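Local structure of mevalonate diphosphate decarboxylase (Legionella pneumophila, 3LTO) at residues Ser265-Phe270 / Asp276-Thr281; Ala12-Met17 / Glu210-Asn215; Ser167-Pro172 / Leu218-Phe223; Arg193-Leu198 / Met282-Asn287. The protein probably catalyses the ATP-dependent decarboxylation of mevalonate diphosphate, giving isopentenyl diphosphate for lipid biosynthesis. One frame throughout, in Å; residues are numbered along the deposited sequence.

Contacts 2 and 3 both use helix 208-224 to join the N-terminal part of this GHMP-type chain to the C-terminal part, their centres about 13 Å apart. They meet directly, Ile14 CG1 lying 3.7 Å from Leu219 CD2. Contact 4 sits about 15 Å from contact 2, centre to centre, and Lys15 NZ forms a salt bridge with Asp283 OD1 at 3.1 Å, though the position of NZ is less sure. Residues 12-17 bind two sulfate ions and the side chain of His196 lies about 4 Å from a sulfate, consistent with an anion pocket between them. Contact 1 is internal to the C-terminal part; its residues 276-281, ending in strand 279-281, run straight into 282-287.

Contact 1. Residues Ser265-Phe270 / Asp276-Thr281; sequences SVIEKF and DGPVVT
Ile267 makes the apolar part of this contact with one branch. Its CG2 methyl lies 4.0 Å from CG2 of Val280 and 4.3 Å from CG of Pro278, so a single methyl serves both partners. The first torsion, -69°, explains the reach: it places CG2 on the far side from the backbone N and sends CG1 beside that nitrogen. Val280 answers with the branch that stands next to its own N, and the two side chains meet at a slant, branch against branch. The segments bury 189 Å² between them, and their closest CA atoms, those of Phe270 and Gly277, are 7.1 Å apart.

This is helix-on-sheet packing in the C-terminal domain. Helix 258-274 lies against strand 279-281, an outermost strand within this chain of a four-stranded antiparallel sheet. Val280 also touches Val288 and Leu290 of the adjoining strand, while Val279 points away from the helix segment and rests on Trp228 and Ile231.

The second kind of contact sets an aromatic ring against the backbone. Phe270 CE2 comes to 3.9 Å from Asp276 O, which approaches the ring obliquely. Phe303 meets the same ring edge-to-face.

Polar ends are matched by neighbouring residues. The Asp276 carboxylate, on a side chain directed away from the helix, makes a salt bridge with Arg293. Gly277 O is gripped by two donors, Trp228 NE1 and Gln296 NE2, and Pro278 O accepts Trp271 NE1, from the residue that follows Phe270 on the helix.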
loop_
_atom_site.group_PDB
_atom_site.type_symbol
_atom_site.label_atom_id
_atom_site.label_comp_id
_atom_site.label_asym_id
_atom_site.label_seq_id
_atom_site.Cartn_x
_atom_site.Cartn_y
_atom_site.Cartn_z
ATOM N N SER A 265 -36.220 -10.263 -7.987
ATOM C CA SER A 265 -36.971 -10.197 -9.237
ATOM C C SER A 265 -37.923 -9.007 -9.199
ATOM O O SER A 265 -38.101 -8.308 -10.195
ATOM C CB SER A 265 -37.776 -11.484 -9.433
ATOM O OG SER A 265 -38.594 -11.408 -10.585
ATOM N N VAL A 266 -38.535 -8.779 -8.044
ATOM C CA VAL A 266 -39.452 -7.662 -7.897
ATOM C C VAL A 266 -38.709 -6.341 -8.084
ATOM O O VAL A 266 -39.198 -5.430 -8.751
ATOM C CB VAL A 266 -40.142 -7.694 -6.511
ATOM C CG1 VAL A 266 -40.793 -6.356 -6.206
ATOM C CG2 VAL A 266 -41.203 -8.793 -6.493
ATOM N N ILE A 267 -37.519 -6.238 -7.511
ATOM C CA ILE A 267 -36.742 -5.013 -7.644
ATOM C C ILE A 267 -36.414 -4.741 -9.114
ATOM O O ILE A 267 -36.480 -3.599 -9.564
ATOM C CB ILE A 267 -35.434 -5.088 -6.806
ATOM C CG1 ILE A 267 -35.782 -5.064 -5.316
ATOM C CG2 ILE A 267 -34.526 -3.922 -7.142
ATOM C CD1 ILE A 267 -34.633 -5.435 -4.401
ATOM N N GLU A 268 -36.072 -5.785 -9.863
ATOM C CA GLU A 268 -35.751 -5.624 -11.276
ATOM C C GLU A 268 -36.967 -5.096 -12.025
ATOM O O GLU A 268 -36.867 -4.132 -12.781
ATOM C CB GLU A 268 -35.323 -6.953 -11.893
ATOM C CG GLU A 268 -34.049 -7.517 -11.353
ATOM C CD GLU A 268 -33.636 -8.785 -12.073
ATOM O OE1 GLU A 268 -34.379 -9.785 -12.006
ATOM O OE2 GLU A 268 -32.566 -8.778 -12.711
ATOM N N LYS A 269 -38.112 -5.739 -11.814
ATOM C CA LYS A 269 -39.343 -5.320 -12.470
ATOM C C LYS A 269 -39.667 -3.887 -12.064
ATOM O O LYS A 269 -40.123 -3.096 -12.885
ATOM C CB LYS A 269 -40.505 -6.245 -12.085
ATOM C CG LYS A 269 -40.443 -7.646 -12.685
ATOM C CD LYS A 269 -41.577 -8.519 -12.143
ATOM C CE LYS A 269 -41.561 -9.931 -12.720
ATOM N NZ LYS A 269 -41.875 -9.951 -14.179
ATOM N N PHE A 270 -39.435 -3.558 -10.792
ATOM C CA PHE A 270 -39.696 -2.204 -10.305
ATOM C C PHE A 270 -38.846 -1.222 -11.107
ATOM O O PHE A 270 -39.344 -0.200 -11.563
ATOM C CB PHE A 270 -39.350 -2.077 -8.816
ATOM C CG PHE A 270 -39.691 -0.733 -8.229
ATOM C CD1 PHE A 270 -41.006 -0.426 -7.872
ATOM C CD2 PHE A 270 -38.704 0.233 -8.041
ATOM C CE1 PHE A 270 -41.334 0.822 -7.336
ATOM C CE2 PHE A 270 -39.025 1.484 -7.506
ATOM C CZ PHE A 270 -40.341 1.776 -7.153
ATOM N N ASP A 276 -36.112 3.873 -12.675
ATOM C CA ASP A 276 -35.247 4.334 -11.597
ATOM C C ASP A 276 -35.492 3.423 -10.393
ATOM O O ASP A 276 -36.548 2.795 -10.277
ATOM C CB ASP A 276 -35.577 5.794 -11.250
ATOM C CG ASP A 276 -34.607 6.400 -10.242
ATOM O OD1 ASP A 276 -33.415 6.031 -10.255
ATOM O OD2 ASP A 276 -35.035 7.265 -9.442
ATOM N N GLY A 277 -34.513 3.339 -9.502
ATOM C CA GLY A 277 -34.679 2.488 -8.340
ATOM C C GLY A 277 -33.491 2.513 -7.405
ATOM O O GLY A 277 -32.657 3.414 -7.466
ATOM N N PRO A 278 -33.381 1.514 -6.524
ATOM C CA PRO A 278 -32.270 1.459 -5.581
ATOM C C PRO A 278 -31.050 0.685 -6.073
ATOM O O PRO A 278 -31.132 -0.129 -6.994
ATOM C CB PRO A 278 -32.901 0.779 -4.383
ATOM C CG PRO A 278 -33.740 -0.266 -5.041
ATOM C CD PRO A 278 -34.393 0.492 -6.192
ATOM N N VAL A 279 -29.911 0.962 -5.455
ATOM C CA VAL A 279 -28.700 0.233 -5.768
ATOM C C VAL A 279 -28.839 -0.933 -4.790
ATOM O O VAL A 279 -29.286 -0.742 -3.653
ATOM C CB VAL A 279 -27.451 1.083 -5.473
ATOM C CG1 VAL A 279 -26.224 0.192 -5.344
ATOM C CG2 VAL A 279 -27.256 2.099 -6.600
ATOM N N VAL A 280 -28.487 -2.135 -5.237
ATOM C CA VAL A 280 -28.628 -3.332 -4.424
ATOM C C VAL A 280 -27.348 -4.140 -4.274
ATOM O O VAL A 280 -26.585 -4.290 -5.226
ATOM C CB VAL A 280 -29.723 -4.255 -5.029
ATOM C CG1 VAL A 280 -29.970 -5.456 -4.125
ATOM C CG2 VAL A 280 -31.005 -3.457 -5.239
ATOM N N THR A 281 -27.121 -4.651 -3.067
ATOM C CA THR A 281 -25.953 -5.475 -2.785
ATOM C C THR A 281 -26.278 -6.466 -1.697
ATOM O O THR A 281 -27.263 -6.314 -0.973
ATOM C CB THR A 281 -24.755 -4.688 -2.247
ATOM O OG1 THR A 281 -24.849 -3.319 -2.637
ATOM C CG2 THR A 281 -23.490 -5.271 -2.787
#

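Contact 2. Residues Ala12-Met17 / Glu210-Asn215; sequences ALIKYM and ERAEAN. With SO4 (sulfate ion), chain C; SO4 (sulfate ion), chain D.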
loop_
_atom_site.group_PDB
_atom_site.type_symbol
_atom_site.label_atom_id
_atom_site.label_comp_id
_atom_site.label_asym_id
_atom_site.label_seq_id
_atom_site.Cartn_x
_atom_site.Cartn_y
_atom_site.Cartn_z
ATOM N N ALA A 12 -19.879 -2.641 1.257
ATOM C CA ALA A 12 -19.109 -2.665 0.025
ATOM C C ALA A 12 -19.913 -2.849 -1.261
ATOM O O ALA A 12 -20.771 -3.725 -1.354
ATOM C CB ALA A 12 -18.036 -3.754 0.127
ATOM N N LEU A 13 -19.630 -1.996 -2.245
ATOM C CA LEU A 13 -20.257 -2.066 -3.566
ATOM C C LEU A 13 -19.375 -3.005 -4.412
ATOM O O LEU A 13 -19.878 -3.773 -5.240
ATOM C CB LEU A 13 -20.339 -0.666 -4.191
ATOM C CG LEU A 13 -21.557 0.190 -3.806
ATOM C CD1 LEU A 13 -21.768 0.147 -2.311
ATOM C CD2 LEU A 13 -21.371 1.623 -4.278
ATOM N N ILE A 14 -18.059 -2.920 -4.196
ATOM C CA ILE A 14 -17.074 -3.794 -4.851
ATOM C C ILE A 14 -16.515 -4.583 -3.653
ATOM O O ILE A 14 -16.037 -3.990 -2.683
ATOM C CB ILE A 14 -15.943 -2.991 -5.531
ATOM C CG1 ILE A 14 -16.526 -2.080 -6.619
ATOM C CG2 ILE A 14 -14.925 -3.951 -6.144
ATOM C CD1 ILE A 14 -17.158 -2.829 -7.791
ATOM N N LYS A 15 -16.574 -5.908 -3.720
ATOM C CA LYS A 15 -16.160 -6.750 -2.594
ATOM C C LYS A 15 -14.690 -7.120 -2.426
ATOM O O LYS A 15 -14.021 -7.511 -3.372
ATOM C CB LYS A 15 -16.950 -8.068 -2.612
ATOM C CG LYS A 15 -18.439 -7.960 -2.933
ATOM C CD LYS A 15 -19.200 -7.209 -1.866
ATOM C CE LYS A 15 -20.696 -7.227 -2.152
ATOM N NZ LYS A 15 -21.469 -6.444 -1.141
ATOM N N TYR A 16 -14.213 -7.017 -1.190
ATOM C CA TYR A 16 -12.858 -7.409 -0.833
ATOM C C TYR A 16 -12.940 -8.927 -0.712
ATOM O O TYR A 16 -12.154 -9.656 -1.301
ATOM C CB TYR A 16 -12.466 -6.785 0.508
ATOM C CG TYR A 16 -11.390 -7.545 1.254
ATOM C CD1 TYR A 16 -10.193 -7.912 0.632
ATOM C CD2 TYR A 16 -11.569 -7.892 2.592
ATOM C CE1 TYR A 16 -9.208 -8.608 1.329
ATOM C CE2 TYR A 16 -10.598 -8.579 3.294
ATOM C CZ TYR A 16 -9.420 -8.940 2.663
ATOM O OH TYR A 16 -8.485 -9.656 3.369
HETATM N N MSE A 17 -13.908 -9.383 0.074
HETATM C CA MSE A 17 -14.183 -10.805 0.271
HETATM C C MSE A 17 -13.107 -11.626 0.980
HETATM O O MSE A 17 -13.121 -12.855 0.928
HETATM C CB MSE A 17 -14.500 -11.457 -1.079
HETATM C CG MSE A 17 -15.373 -12.685 -0.975
HETATM SE SE MSE A 17 -15.581 -13.572 -2.686
HETATM C CE MSE A 17 -15.919 -12.015 -3.745
ATOM N N GLU A 210 -9.972 -10.231 -11.092
ATOM C CA GLU A 210 -9.941 -9.559 -12.390
ATOM C C GLU A 210 -11.296 -8.913 -12.645
ATOM O O GLU A 210 -11.374 -7.769 -13.086
ATOM C CB GLU A 210 -9.636 -10.552 -13.513
ATOM C CG GLU A 210 -8.170 -10.906 -13.665
ATOM C CD GLU A 210 -7.966 -12.283 -14.270
ATOM O OE1 GLU A 210 -8.658 -12.618 -15.254
ATOM O OE2 GLU A 210 -7.107 -13.031 -13.763
ATOM N N ARG A 211 -12.364 -9.654 -12.371
ATOM C CA ARG A 211 -13.714 -9.135 -12.571
ATOM C C ARG A 211 -14.011 -7.960 -11.631
ATOM O O ARG A 211 -14.627 -6.967 -12.036
ATOM C CB ARG A 211 -14.752 -10.245 -12.354
ATOM C CG ARG A 211 -14.691 -11.368 -13.384
ATOM C CD ARG A 211 -15.945 -12.240 -13.331
ATOM N NE ARG A 211 -16.069 -12.970 -12.071
ATOM C CZ ARG A 211 -15.317 -14.011 -11.726
ATOM N NH1 ARG A 211 -14.381 -14.448 -12.550
ATOM N NH2 ARG A 211 -15.511 -14.623 -10.562
ATOM N N ALA A 212 -13.571 -8.076 -10.379
ATOM C CA ALA A 212 -13.789 -7.029 -9.384
ATOM C C ALA A 212 -13.124 -5.719 -9.800
ATOM O O ALA A 212 -13.690 -4.637 -9.613
ATOM C CB ALA A 212 -13.249 -7.474 -8.025
ATOM N N GLU A 213 -11.913 -5.816 -10.343
ATOM C CA GLU A 213 -11.185 -4.630 -10.782
ATOM C C GLU A 213 -11.889 -4.034 -11.992
ATOM O O GLU A 213 -12.026 -2.815 -12.102
ATOM C CB GLU A 213 -9.738 -4.984 -11.146
ATOM C CG GLU A 213 -8.824 -5.283 -9.957
ATOM C CD GLU A 213 -8.630 -4.081 -9.033
ATOM O OE1 GLU A 213 -8.641 -2.935 -9.528
ATOM O OE2 GLU A 213 -8.448 -4.283 -7.814
ATOM N N ALA A 214 -12.339 -4.902 -12.895
ATOM C CA ALA A 214 -13.040 -4.454 -14.093
ATOM C C ALA A 214 -14.351 -3.770 -13.701
ATOM O O ALA A 214 -14.759 -2.791 -14.325
ATOM C CB ALA A 214 -13.322 -5.645 -15.023
ATOM N N ASN A 215 -15.010 -4.289 -12.669
ATOM C CA ASN A 215 -16.265 -3.701 -12.215
ATOM C C ASN A 215 -16.025 -2.381 -11.503
ATOM O O ASN A 215 -16.845 -1.468 -11.585
ATOM C CB ASN A 215 -17.004 -4.651 -11.275
ATOM C CG ASN A 215 -17.503 -5.888 -11.982
ATOM O OD1 ASN A 215 -17.838 -5.842 -13.167
ATOM N ND2 ASN A 215 -17.576 -7.000 -11.258
HETATM S S SO4 C . -16.315 -6.978 1.928
HETATM O O1 SO4 C . -15.811 -6.126 0.838
HETATM O O2 SO4 C . -16.041 -6.303 3.201
HETATM O O3 SO4 C . -17.761 -7.167 1.751
HETATM O O4 SO4 C . -15.656 -8.289 1.934
HETATM S S SO4 D . -9.533 -10.805 6.648
HETATM O O1 SO4 D . -8.548 -9.939 5.985
HETATM O O2 SO4 D . -10.092 -10.126 7.826
HETATM O O3 SO4 D . -10.620 -11.115 5.705
HETATM O O4 SO4 D . -8.882 -12.060 7.065
#
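A classic beta bulge, at which Leu13 and Ile14 both face Leu32, turns the chain out of strand 2-12 and brings Ile14 against Ala212 and Asn215 of helix 208-224. The contact thus joins the N-terminal and C-terminal parts of the protein. Ile14 uses two branches. CG2, set anti to the backbone N by a chi1 of -61°, lies 3.7 Å from Ala212 O and 4.3 Å from Ala212 CB. The longer branch ends in CD1, which is 3.9 Å from Asn215 CB, the isoleucine passing at a slant over the first carbon of the amide side chain. One acidic residue ties the two segments together: Glu238 accepts Asn215 ND2 through OE1 and Lys15 N through OE2.

Beyond Ile14 the chain leaves the helix and becomes an anion-binding loop. Lys15 bends back to Ala12 O and pairs with Asp283, although the exact place of NZ is doubtful. The next two amides grip one sulfate: Tyr16 N reaches O1 at 2.7 Å in an almost straight bond of 176°, and the N of Met17, here selenomethionine, reaches O4 at 2.8 Å with a more bent angle of 150°. Arg152, Ser149, Arg144, Gly148 and Lys20 supply further donors to this ion and a second sulfate. Both ions probably come from the crystallisation liquor, but such a gathering of donors is consistent with a pocket for phosphate groups, as expected of a diphosphate-binding enzyme. Tyr16 OH also bonds to the second sulfate, its O1 lying 2.6 Å away in the plane of the phenol ring, at its edge.

Contact 3. Residues Ser167-Pro172 / Leu218-Phe223; sequences SAIDLP and LLLNAF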
loop_
_atom_site.group_PDB
_atom_site.type_symbol
_atom_site.label_atom_id
_atom_site.label_comp_id
_atom_site.label_asym_id
_atom_site.label_seq_id
_atom_site.Cartn_x
_atom_site.Cartn_y
_atom_site.Cartn_z
ATOM N N SER A 167 -8.478 5.081 1.834
ATOM C CA SER A 167 -8.770 6.505 1.912
ATOM C C SER A 167 -10.210 6.818 1.585
ATOM O O SER A 167 -10.930 5.998 1.016
ATOM C CB SER A 167 -7.886 7.287 0.939
ATOM O OG SER A 167 -6.517 7.180 1.279
ATOM N N ALA A 168 -10.623 8.022 1.952
ATOM C CA ALA A 168 -11.963 8.474 1.648
ATOM C C ALA A 168 -11.870 8.938 0.198
ATOM O O ALA A 168 -10.914 9.623 -0.173
ATOM C CB ALA A 168 -12.340 9.637 2.552
ATOM N N ILE A 169 -12.831 8.546 -0.629
ATOM C CA ILE A 169 -12.828 8.963 -2.027
ATOM C C ILE A 169 -14.034 9.881 -2.228
ATOM O O ILE A 169 -15.142 9.573 -1.786
ATOM C CB ILE A 169 -12.892 7.741 -2.989
ATOM C CG1 ILE A 169 -12.838 8.213 -4.444
ATOM C CG2 ILE A 169 -14.159 6.941 -2.752
ATOM C CD1 ILE A 169 -12.810 7.072 -5.452
ATOM N N ASP A 170 -13.810 11.014 -2.883
ATOM C CA ASP A 170 -14.867 11.991 -3.112
ATOM C C ASP A 170 -15.779 11.627 -4.273
ATOM O O ASP A 170 -15.489 11.939 -5.429
ATOM C CB ASP A 170 -14.245 13.374 -3.336
ATOM C CG ASP A 170 -15.283 14.457 -3.576
ATOM O OD1 ASP A 170 -16.259 14.549 -2.798
ATOM O OD2 ASP A 170 -15.113 15.232 -4.540
ATOM N N LEU A 171 -16.880 10.953 -3.955
ATOM C CA LEU A 171 -17.846 10.548 -4.961
ATOM C C LEU A 171 -19.092 11.426 -4.877
ATOM O O LEU A 171 -19.427 11.944 -3.815
ATOM C CB LEU A 171 -18.198 9.066 -4.793
ATOM C CG LEU A 171 -17.010 8.130 -5.057
ATOM C CD1 LEU A 171 -17.415 6.690 -4.829
ATOM C CD2 LEU A 171 -16.510 8.318 -6.483
ATOM N N PRO A 172 -19.786 11.602 -6.010
ATOM C CA PRO A 172 -21.003 12.395 -6.222
ATOM C C PRO A 172 -22.208 12.208 -5.297
ATOM O O PRO A 172 -22.995 13.138 -5.129
ATOM C CB PRO A 172 -21.367 12.078 -7.671
ATOM C CG PRO A 172 -20.050 11.821 -8.298
ATOM C CD PRO A 172 -19.375 10.960 -7.271
ATOM N N LEU A 218 -15.567 0.377 -13.996
ATOM C CA LEU A 218 -16.864 0.755 -14.556
ATOM C C LEU A 218 -17.688 1.549 -13.543
ATOM O O LEU A 218 -18.285 2.576 -13.874
ATOM C CB LEU A 218 -17.641 -0.493 -14.995
ATOM C CG LEU A 218 -17.065 -1.273 -16.183
ATOM C CD1 LEU A 218 -17.864 -2.547 -16.404
ATOM C CD2 LEU A 218 -17.101 -0.402 -17.427
ATOM N N LEU A 219 -17.709 1.069 -12.306
ATOM C CA LEU A 219 -18.458 1.727 -11.244
ATOM C C LEU A 219 -17.967 3.162 -11.020
ATOM O O LEU A 219 -18.767 4.103 -10.969
ATOM C CB LEU A 219 -18.331 0.924 -9.952
ATOM C CG LEU A 219 -19.162 1.419 -8.771
ATOM C CD1 LEU A 219 -20.642 1.510 -9.175
ATOM C CD2 LEU A 219 -18.974 0.473 -7.588
ATOM N N LEU A 220 -16.654 3.329 -10.882
ATOM C CA LEU A 220 -16.084 4.655 -10.672
ATOM C C LEU A 220 -16.493 5.585 -11.813
ATOM O O LEU A 220 -16.830 6.745 -11.580
ATOM C CB LEU A 220 -14.560 4.567 -10.568
ATOM C CG LEU A 220 -13.898 4.746 -9.193
ATOM C CD1 LEU A 220 -14.852 4.393 -8.086
ATOM C CD2 LEU A 220 -12.638 3.889 -9.121
ATOM N N ASN A 221 -16.472 5.072 -13.041
ATOM C CA ASN A 221 -16.873 5.867 -14.198
ATOM C C ASN A 221 -18.361 6.185 -14.105
ATOM O O ASN A 221 -18.805 7.240 -14.551
ATOM C CB ASN A 221 -16.603 5.123 -15.514
ATOM C CG ASN A 221 -15.127 5.099 -15.885
ATOM O OD1 ASN A 221 -14.430 6.115 -15.784
ATOM N ND2 ASN A 221 -14.647 3.943 -16.332
ATOM N N ALA A 222 -19.130 5.265 -13.531
ATOM C CA ALA A 222 -20.571 5.466 -13.379
ATOM C C ALA A 222 -20.793 6.622 -12.410
ATOM O O ALA A 222 -21.614 7.504 -12.662
ATOM C CB ALA A 222 -21.239 4.197 -12.850
ATOM N N PHE A 223 -20.050 6.614 -11.305
ATOM C CA PHE A 223 -20.152 7.675 -10.313
ATOM C C PHE A 223 -19.836 9.038 -10.939
ATOM O O PHE A 223 -20.616 9.982 -10.808
ATOM C CB PHE A 223 -19.201 7.393 -9.145
ATOM C CG PHE A 223 -19.786 6.485 -8.094
ATOM C CD1 PHE A 223 -20.683 6.983 -7.150
ATOM C CD2 PHE A 223 -19.460 5.133 -8.058
ATOM C CE1 PHE A 223 -21.245 6.148 -6.186
ATOM C CE2 PHE A 223 -20.017 4.287 -7.097
ATOM C CZ PHE A 223 -20.914 4.798 -6.159
#
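Phe223, which packs on Leu171 and Pro172, is fixed in its helical turn by a bond of 2.8 Å from its N to Leu219 O, an oxygen that also takes a weak second bond from Ala222 N. Across the contact the main evidence is a CH-pi contact. Leu171 CD1 stands 3.9 Å from the centroid of the Phe223 ring and only 4° off the ring normal, so the methyl sits over the middle of one face. The other branch, CD2, stays on the same side of the ring, displaced toward its attachment point, and lies 3.9 Å from Phe223 CB. At the ring edge, in its plane, is Leu219 CD2 of the same helix, and Trp158 adds an edge-to-face partner.

Pro172 packs on the backbone of Phe223. Its CG is 3.2 Å from Phe223 O, a close approach, while CD reaches Phe223 CB at 4.0 Å. Toward the other end the touch is lighter: Ile169 CD1 meets Leu220 CD1 at 4.3 Å. Leu220 has an unusual chi1 of -107°, far from a staggered value, and it is the end of this side chain that comes near.

Leu32 of strand 31-47 touches Ile169, Leu171, Leu219 and Phe223, adding to the apolar cluster from the sheet. The arrangement is a domain junction of the GHMP-type fold, in which the chain leaving edge strand 165-168 of the N-terminal sheet packs on a helix of the C-terminal domain.

Contact 4. Residues Arg193-Leu198 / Met282-Asn287; sequences RVAHKL and MDAGPN
The imidazole of His196 meets Ala284 at its NE2 corner: the alanine CB comes in obliquely to the ring, 4.3 Å from NE2. The His196 side chain also touches Met17, and it lies about 4 Å from a sulfate ion. Ala284 is the centre of an inverse gamma turn (phi -76°, psi 71°) in the loop between strands 279-281 and 288-292, and at this bend its methyl points toward helix 192-198. A weak bond from Gly285 N to Asp283 O, 2.6 Å long, closes the turn.

The same Asp283 O also accepts a weak bond from His243 NE2 of helix 228-247. On the helix side, Arg193 NH1 turns to a bound ion, making a salt bridge to O4 of the sulfate that Tyr16 OH also binds. Further along the helix, Val194 O accepts both Lys197 N and Leu198 N, the former at 2.8 Å, as the helix nears its end.

The contact itself is small, 79 Å² in all. Phe246 of helix 228-247 touches Ala195 and Ala284 alike, and these two alanines meet methyl to methyl, CB of Ala195 lying 4.2 Å from CB of Ala284.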
loop_
_atom_site.group_PDB
_atom_site.type_symbol
_atom_site.label_atom_id
_atom_site.label_comp_id
_atom_site.label_asym_id
_atom_site.label_seq_id
_atom_site.Cartn_x
_atom_site.Cartn_y
_atom_site.Cartn_z
ATOM N N ARG A 193 -16.829 -15.358 7.506
ATOM C CA ARG A 193 -15.425 -15.748 7.587
ATOM C C ARG A 193 -15.150 -17.083 6.883
ATOM O O ARG A 193 -14.225 -17.195 6.083
ATOM C CB ARG A 193 -15.030 -15.833 9.070
ATOM C CG ARG A 193 -13.659 -16.408 9.367
ATOM C CD ARG A 193 -12.556 -15.431 9.039
ATOM N NE ARG A 193 -12.808 -14.110 9.606
ATOM C CZ ARG A 193 -11.917 -13.126 9.609
ATOM N NH1 ARG A 193 -10.713 -13.322 9.084
ATOM N NH2 ARG A 193 -12.234 -11.942 10.114
ATOM N N VAL A 194 -15.956 -18.093 7.192
ATOM C CA VAL A 194 -15.802 -19.414 6.598
ATOM C C VAL A 194 -16.149 -19.432 5.112
ATOM O O VAL A 194 -15.484 -20.102 4.323
ATOM C CB VAL A 194 -16.674 -20.460 7.336
ATOM C CG1 VAL A 194 -16.684 -21.779 6.564
ATOM C CG2 VAL A 194 -16.126 -20.692 8.737
ATOM N N ALA A 195 -17.190 -18.693 4.732
ATOM C CA ALA A 195 -17.610 -18.635 3.333
ATOM C C ALA A 195 -16.454 -18.137 2.473
ATOM O O ALA A 195 -16.244 -18.609 1.356
ATOM C CB ALA A 195 -18.815 -17.700 3.184
ATOM N N HIS A 196 -15.712 -17.173 3.004
ATOM C CA HIS A 196 -14.573 -16.598 2.296
ATOM C C HIS A 196 -13.505 -17.657 2.045
ATOM O O HIS A 196 -12.725 -17.550 1.101
ATOM C CB HIS A 196 -13.984 -15.446 3.108
ATOM C CG HIS A 196 -14.854 -14.230 3.158
ATOM N ND1 HIS A 196 -14.611 -13.178 4.013
ATOM C CD2 HIS A 196 -15.950 -13.886 2.440
ATOM C CE1 HIS A 196 -15.518 -12.237 3.820
ATOM N NE2 HIS A 196 -16.342 -12.642 2.871
ATOM N N LYS A 197 -13.473 -18.675 2.900
ATOM C CA LYS A 197 -12.516 -19.764 2.762
ATOM C C LYS A 197 -13.020 -20.784 1.742
ATOM O O LYS A 197 -12.289 -21.208 0.849
ATOM C CB LYS A 197 -12.317 -20.482 4.101
ATOM C CG LYS A 197 -11.689 -19.659 5.218
ATOM C CD LYS A 197 -10.221 -19.338 4.937
ATOM C CE LYS A 197 -9.435 -19.126 6.240
ATOM N NZ LYS A 197 -10.027 -18.082 7.134
ATOM N N LEU A 198 -14.283 -21.172 1.878
ATOM C CA LEU A 198 -14.873 -22.170 0.995
ATOM C C LEU A 198 -14.851 -21.833 -0.490
ATOM O O LEU A 198 -14.690 -22.724 -1.327
ATOM C CB LEU A 198 -16.309 -22.466 1.435
ATOM C CG LEU A 198 -16.449 -23.053 2.842
ATOM C CD1 LEU A 198 -17.919 -23.205 3.200
ATOM C CD2 LEU A 198 -15.745 -24.399 2.903
HETATM N N MSE A 282 -25.404 -7.460 -1.588
HETATM C CA MSE A 282 -25.492 -8.511 -0.597
HETATM C C MSE A 282 -24.081 -8.905 -0.183
HETATM O O MSE A 282 -23.161 -8.880 -0.997
HETATM C CB MSE A 282 -26.152 -9.756 -1.170
HETATM C CG MSE A 282 -27.574 -9.605 -1.649
HETATM SE SE MSE A 282 -28.285 -11.363 -2.071
HETATM C CE MSE A 282 -28.831 -11.900 -0.286
ATOM N N ASP A 283 -23.917 -9.270 1.084
ATOM C CA ASP A 283 -22.625 -9.733 1.581
ATOM C C ASP A 283 -22.742 -11.246 1.726
ATOM O O ASP A 283 -23.681 -11.842 1.208
ATOM C CB ASP A 283 -22.306 -9.097 2.931
ATOM C CG ASP A 283 -22.003 -7.623 2.812
ATOM O OD1 ASP A 283 -21.277 -7.246 1.858
ATOM O OD2 ASP A 283 -22.481 -6.845 3.670
ATOM N N ALA A 284 -21.795 -11.868 2.416
ATOM C CA ALA A 284 -21.863 -13.310 2.618
ATOM C C ALA A 284 -22.920 -13.522 3.691
ATOM O O ALA A 284 -22.603 -13.870 4.831
ATOM C CB ALA A 284 -20.499 -13.859 3.084
ATOM N N GLY A 285 -24.177 -13.287 3.317
ATOM C CA GLY A 285 -25.273 -13.435 4.253
ATOM C C GLY A 285 -26.597 -13.398 3.517
ATOM O O GLY A 285 -26.611 -13.125 2.323
ATOM N N PRO A 286 -27.728 -13.649 4.203
ATOM C CA PRO A 286 -29.076 -13.655 3.617
ATOM C C PRO A 286 -29.758 -12.307 3.359
ATOM O O PRO A 286 -30.604 -12.205 2.470
ATOM C CB PRO A 286 -29.866 -14.483 4.619
ATOM C CG PRO A 286 -29.273 -14.018 5.922
ATOM C CD PRO A 286 -27.779 -14.064 5.617
ATOM N N ASN A 287 -29.409 -11.283 4.133
ATOM C CA ASN A 287 -30.037 -9.971 3.978
ATOM C C ASN A 287 -29.759 -9.300 2.635
ATOM O O ASN A 287 -28.735 -9.541 2.005
ATOM C CB ASN A 287 -29.594 -9.022 5.104
ATOM C CG ASN A 287 -30.044 -9.485 6.487
ATOM O OD1 ASN A 287 -31.014 -10.235 6.629
ATOM N ND2 ASN A 287 -29.346 -9.016 7.517
#